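Sugar ABC transporter substrate-binding protein (Treponema pallidum subsp. pallidum, PDB 5U2P) probably binds a sugar or related small ligand outside the inner membrane as the substrate-binding component of an ABC transporter, its true ligand being uncertain. Local coordinates at residues E186-T198 with I373-T385. Sequence-based numbering, arbitrary orientation.
Sequences ESFPHTLLADAIT and IQAIDAYAQAQNT. With EDO (1,2-ethanediol), chain E.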
loop_
_atom_site.group_PDB
_atom_site.type_symbol
_atom_site.label_atom_id
_atom_site.label_comp_id
_atom_site.label_asym_id
_atom_site.label_seq_id
_atom_site.Cartn_x
_atom_site.Cartn_y
_atom_site.Cartn_z
ATOM N N GLU A 186 -0.807 11.775 -7.202
ATOM C CA GLU A 186 -1.479 11.697 -8.496
ATOM C C GLU A 186 -2.838 10.975 -8.400
ATOM O O GLU A 186 -3.343 10.445 -9.400
ATOM C CB GLU A 186 -0.581 10.965 -9.493
ATOM C CG GLU A 186 0.722 11.683 -9.817
ATOM C CD GLU A 186 0.532 12.808 -10.807
ATOM O OE1 GLU A 186 -0.004 13.866 -10.413
ATOM O OE2 GLU A 186 0.912 12.628 -11.986
ATOM N N SER A 187 -3.428 10.955 -7.205
ATOM C CA SER A 187 -4.721 10.290 -6.987
ATOM C C SER A 187 -5.667 11.088 -6.093
ATOM O O SER A 187 -5.266 12.030 -5.410
ATOM C CB SER A 187 -4.499 8.888 -6.407
ATOM O OG SER A 187 -3.507 8.897 -5.398
ATOM N N PHE A 188 -6.954 10.749 -6.182
ATOM C CA PHE A 188 -7.972 11.271 -5.278
ATOM C C PHE A 188 -8.563 10.076 -4.546
ATOM O O PHE A 188 -8.589 8.975 -5.086
ATOM C CB PHE A 188 -9.096 12.034 -6.018
ATOM C CG PHE A 188 -8.634 13.277 -6.734
ATOM C CD1 PHE A 188 -9.195 13.639 -7.947
ATOM C CD2 PHE A 188 -7.658 14.081 -6.189
ATOM C CE1 PHE A 188 -8.771 14.776 -8.615
ATOM C CE2 PHE A 188 -7.226 15.221 -6.848
ATOM C CZ PHE A 188 -7.787 15.566 -8.065
ATOM N N PRO A 189 -9.021 10.272 -3.305
ATOM C CA PRO A 189 -8.805 11.463 -2.493
ATOM C C PRO A 189 -7.348 11.459 -2.060
ATOM O O PRO A 189 -6.652 10.471 -2.338
ATOM C CB PRO A 189 -9.758 11.274 -1.311
ATOM C CG PRO A 189 -9.894 9.791 -1.186
ATOM C CD PRO A 189 -9.748 9.222 -2.570
ATOM N N HIS A 190 -6.900 12.531 -1.427
ATOM C CA HIS A 190 -5.550 12.552 -0.888
ATOM C C HIS A 190 -5.351 11.443 0.153
ATOM O O HIS A 190 -6.287 11.023 0.818
ATOM C CB HIS A 190 -5.241 13.914 -0.262
ATOM C CG HIS A 190 -3.830 14.009 0.206
ATOM N ND1 HIS A 190 -3.461 13.752 1.509
ATOM C CD2 HIS A 190 -2.685 14.239 -0.476
ATOM C CE1 HIS A 190 -2.147 13.848 1.615
ATOM N NE2 HIS A 190 -1.652 14.138 0.421
ATOM N N THR A 191 -4.109 10.983 0.283
ATOM C CA THR A 191 -3.714 9.964 1.242
ATOM C C THR A 191 -4.334 10.055 2.637
ATOM O O THR A 191 -4.704 9.048 3.220
ATOM C CB THR A 191 -2.167 10.024 1.426
ATOM O OG1 THR A 191 -1.527 10.181 0.143
ATOM C CG2 THR A 191 -1.658 8.799 2.126
ATOM N N LEU A 192 -4.365 11.258 3.204
ATOM C CA LEU A 192 -4.909 11.460 4.539
ATOM C C LEU A 192 -6.370 11.042 4.620
ATOM O O LEU A 192 -6.764 10.237 5.480
ATOM C CB LEU A 192 -4.768 12.934 4.958
ATOM C CG LEU A 192 -5.413 13.334 6.282
ATOM C CD1 LEU A 192 -4.799 12.530 7.369
ATOM C CD2 LEU A 192 -5.208 14.816 6.541
ATOM N N LEU A 193 -7.183 11.578 3.721
ATOM C CA LEU A 193 -8.596 11.227 3.736
ATOM C C LEU A 193 -8.791 9.776 3.281
ATOM O O LEU A 193 -9.661 9.064 3.800
ATOM C CB LEU A 193 -9.402 12.186 2.857
ATOM C CG LEU A 193 -10.918 12.095 2.986
ATOM C CD1 LEU A 193 -11.354 12.288 4.444
ATOM C CD2 LEU A 193 -11.574 13.135 2.080
ATOM N N ALA A 194 -7.982 9.330 2.323
ATOM C CA ALA A 194 -8.039 7.936 1.863
ATOM C C ALA A 194 -7.817 6.961 3.018
ATOM O O ALA A 194 -8.536 5.970 3.163
ATOM C CB ALA A 194 -7.020 7.697 0.770
ATOM N N ASP A 195 -6.790 7.233 3.820
ATOM C CA ASP A 195 -6.493 6.409 4.980
ATOM C C ASP A 195 -7.710 6.320 5.904
ATOM O O ASP A 195 -8.167 5.228 6.273
ATOM C CB ASP A 195 -5.278 6.980 5.718
ATOM C CG ASP A 195 -4.936 6.216 6.973
ATOM O OD1 ASP A 195 -4.256 5.167 6.855
ATOM O OD2 ASP A 195 -5.334 6.667 8.075
ATOM N N ALA A 196 -8.274 7.474 6.241
ATOM C CA ALA A 196 -9.355 7.510 7.205
ATOM C C ALA A 196 -10.630 6.860 6.685
ATOM O O ALA A 196 -11.279 6.115 7.420
ATOM C CB ALA A 196 -9.614 8.945 7.612
ATOM N N ILE A 197 -10.987 7.125 5.428
ATOM C CA ILE A 197 -12.167 6.510 4.825
ATOM C C ILE A 197 -11.990 4.991 4.822
ATOM O O ILE A 197 -12.932 4.233 5.099
ATOM C CB ILE A 197 -12.407 7.018 3.380
ATOM C CG1 ILE A 197 -12.859 8.484 3.396
ATOM C CG2 ILE A 197 -13.452 6.147 2.646
ATOM C CD1 ILE A 197 -12.895 9.146 2.032
ATOM N N THR A 198 -10.781 4.556 4.501
ATOM C CA THR A 198 -10.521 3.133 4.344
ATOM C C THR A 198 -10.694 2.445 5.699
ATOM O O THR A 198 -11.297 1.356 5.794
ATOM C CB THR A 198 -9.100 2.884 3.752
ATOM O OG1 THR A 198 -9.051 3.408 2.418
ATOM C CG2 THR A 198 -8.780 1.383 3.698
ATOM N N ILE A 373 -4.622 -3.017 5.371
ATOM C CA ILE A 373 -5.528 -3.108 4.243
ATOM C C ILE A 373 -5.202 -2.042 3.232
ATOM O O ILE A 373 -4.544 -1.053 3.556
ATOM C CB ILE A 373 -6.999 -2.998 4.682
ATOM C CG1 ILE A 373 -7.273 -1.668 5.405
ATOM C CG2 ILE A 373 -7.310 -4.169 5.571
ATOM C CD1 ILE A 373 -8.786 -1.475 5.766
ATOM N N GLN A 374 -5.606 -2.259 1.990
ATOM C CA GLN A 374 -5.263 -1.314 0.937
ATOM C C GLN A 374 -6.123 -0.047 0.969
ATOM O O GLN A 374 -7.370 -0.099 0.886
ATOM C CB GLN A 374 -5.374 -1.969 -0.437
ATOM C CG GLN A 374 -5.010 -0.990 -1.553
ATOM C CD GLN A 374 -4.445 -1.642 -2.784
ATOM O OE1 GLN A 374 -3.412 -2.319 -2.729
ATOM N NE2 GLN A 374 -5.110 -1.426 -3.916
ATOM N N ALA A 375 -5.444 1.094 1.068
ATOM C CA ALA A 375 -6.088 2.393 0.996
ATOM C C ALA A 375 -6.732 2.623 -0.360
ATOM O O ALA A 375 -6.184 2.246 -1.395
ATOM C CB ALA A 375 -5.078 3.517 1.288
ATOM N N ILE A 376 -7.895 3.275 -0.361
ATOM C CA ILE A 376 -8.652 3.429 -1.594
ATOM C C ILE A 376 -7.939 4.242 -2.684
ATOM O O ILE A 376 -8.258 4.064 -3.864
ATOM C CB ILE A 376 -10.034 4.063 -1.325
ATOM C CG1 ILE A 376 -9.881 5.427 -0.640
ATOM C CG2 ILE A 376 -10.893 3.115 -0.506
ATOM C CD1 ILE A 376 -11.196 6.256 -0.548
ATOM N N ASP A 377 -6.948 5.068 -2.323
ATOM C CA ASP A 377 -6.217 5.835 -3.339
ATOM C C ASP A 377 -5.111 5.013 -4.008
ATOM O O ASP A 377 -4.477 5.494 -4.935
ATOM C CB ASP A 377 -5.621 7.146 -2.757
ATOM C CG ASP A 377 -4.576 6.923 -1.675
ATOM O OD1 ASP A 377 -4.604 5.858 -1.021
ATOM O OD2 ASP A 377 -3.744 7.858 -1.452
ATOM N N ALA A 378 -4.886 3.788 -3.543
ATOM C CA ALA A 378 -3.801 2.965 -4.093
ATOM C C ALA A 378 -4.252 2.227 -5.351
ATOM O O ALA A 378 -3.418 1.772 -6.144
ATOM C CB ALA A 378 -3.302 1.983 -3.060
ATOM N N TYR A 379 -5.568 2.119 -5.538
ATOM C CA TYR A 379 -6.128 1.406 -6.690
ATOM C C TYR A 379 -5.893 2.213 -7.979
ATOM O O TYR A 379 -5.937 3.453 -7.972
ATOM C CB TYR A 379 -7.632 1.152 -6.493
ATOM C CG TYR A 379 -7.974 0.187 -5.410
ATOM C CD1 TYR A 379 -8.103 0.596 -4.088
ATOM C CD2 TYR A 379 -8.145 -1.164 -5.695
ATOM C CE1 TYR A 379 -8.401 -0.313 -3.088
ATOM C CE2 TYR A 379 -8.450 -2.064 -4.714
ATOM C CZ TYR A 379 -8.594 -1.643 -3.416
ATOM O OH TYR A 379 -8.896 -2.559 -2.448
ATOM N N ALA A 380 -5.671 1.510 -9.089
ATOM C CA ALA A 380 -5.465 2.161 -10.384
ATOM C C ALA A 380 -6.590 3.157 -10.715
ATOM O O ALA A 380 -6.336 4.237 -11.246
ATOM C CB ALA A 380 -5.364 1.114 -11.478
ATOM N N GLN A 381 -7.815 2.788 -10.353
ATOM C CA GLN A 381 -9.002 3.586 -10.671
ATOM C C GLN A 381 -8.957 4.948 -10.002
ATOM O O GLN A 381 -9.593 5.899 -10.464
ATOM C CB GLN A 381 -10.279 2.867 -10.232
ATOM C CG GLN A 381 -10.485 1.517 -10.830
ATOM C CD GLN A 381 -10.148 0.425 -9.865
ATOM O OE1 GLN A 381 -8.990 0.267 -9.458
ATOM N NE2 GLN A 381 -11.155 -0.354 -9.493
ATOM N N ALA A 382 -8.202 5.030 -8.910
ATOM C CA ALA A 382 -8.150 6.242 -8.102
ATOM C C ALA A 382 -7.199 7.279 -8.696
ATOM O O ALA A 382 -7.248 8.458 -8.342
ATOM C CB ALA A 382 -7.737 5.901 -6.653
ATOM N N GLN A 383 -6.326 6.837 -9.593
ATOM C CA GLN A 383 -5.311 7.715 -10.157
ATOM C C GLN A 383 -5.908 8.647 -11.197
ATOM O O GLN A 383 -6.824 8.268 -11.925
ATOM C CB GLN A 383 -4.177 6.896 -10.793
ATOM C CG GLN A 383 -3.743 5.645 -10.009
ATOM C CD GLN A 383 -3.232 5.956 -8.615
ATOM O OE1 GLN A 383 -2.358 6.803 -8.440
ATOM N NE2 GLN A 383 -3.776 5.272 -7.614
ATOM N N ASN A 384 -5.392 9.867 -11.264
ATOM C CA ASN A 384 -5.641 10.733 -12.408
ATOM C C ASN A 384 -4.589 10.477 -13.480
ATOM O O ASN A 384 -3.389 10.538 -13.207
ATOM C CB ASN A 384 -5.632 12.194 -11.997
ATOM C CG ASN A 384 -6.857 12.577 -11.206
ATOM O OD1 ASN A 384 -7.900 12.910 -11.772
ATOM N ND2 ASN A 384 -6.739 12.543 -9.888
ATOM N N THR A 385 -5.052 10.193 -14.697
ATOM C CA THR A 385 -4.187 9.747 -15.786
ATOM C C THR A 385 -4.074 10.801 -16.884
ATOM O O THR A 385 -5.038 11.509 -17.177
ATOM C CB THR A 385 -4.710 8.425 -16.401
ATOM O OG1 THR A 385 -3.719 7.868 -17.274
ATOM C CG2 THR A 385 -6.024 8.642 -17.173
HETATM C C1 EDO E . -0.234 4.347 -0.796
HETATM O O1 EDO E . 0.423 4.594 0.446
HETATM C C2 EDO E . -1.739 4.543 -0.716
HETATM O O2 EDO E . -2.187 5.351 0.371
HETATM O O HOH W 1 -3.939 10.099 -3.006
HETATM O O HOH W 2 -1.256 7.193 -3.795
HETATM O O HOH W 3 -1.122 7.911 -1.277
#
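T198 and I376 meet where the first turns of helix 191-214 lie against the chain leaving strand 372-374. The T198 hydroxyl works both ways: OG1 gives its proton to A194 O one turn back (2.7 Å) and accepts from I376 N at 3.0 Å. With OG1 beside its backbone N (chi1 -65°), T198 turns CG2 toward I373; the I373 side chain runs past it in the opposite direction, CD1 touching CG2 at 3.5 Å. I376 crosses P189 at about a right angle, its CD1 3.8 Å from P189 CG and against I197 CG2, while its CG1 rests on A194 CB.

D377 points its carboxylate at the start of the helix. OD2 reaches T191 OG1 through a water and, through a second, S187 OG and P189 O; OD1 accepts from O2 of an ethanediol, probably from the crystallisation liquor, at 2.8 Å.

Upstream of the cis peptide between F188 and P189, S187 and Q383 form a single antiparallel beta bridge, in which N384 N donates to E186 O (2.8 Å) and F188 N to A382 O (3.2 Å). Alongside it, N384 lays ND2 over one face of the F188 ring, 3.2 Å above the plane and toward the rim, with amide and ring planes 72° apart. Q383 bends back so that NE2 ties D377 O to Y379 O.

In this solute-binding-protein fold, a post-strand loop thus joins a helix N-terminus. I373 continues the pairing with strand 300-303, N140 of strand 138-145 touches T191 and A375, and helix 227-238 packs against H190, L192 and L193.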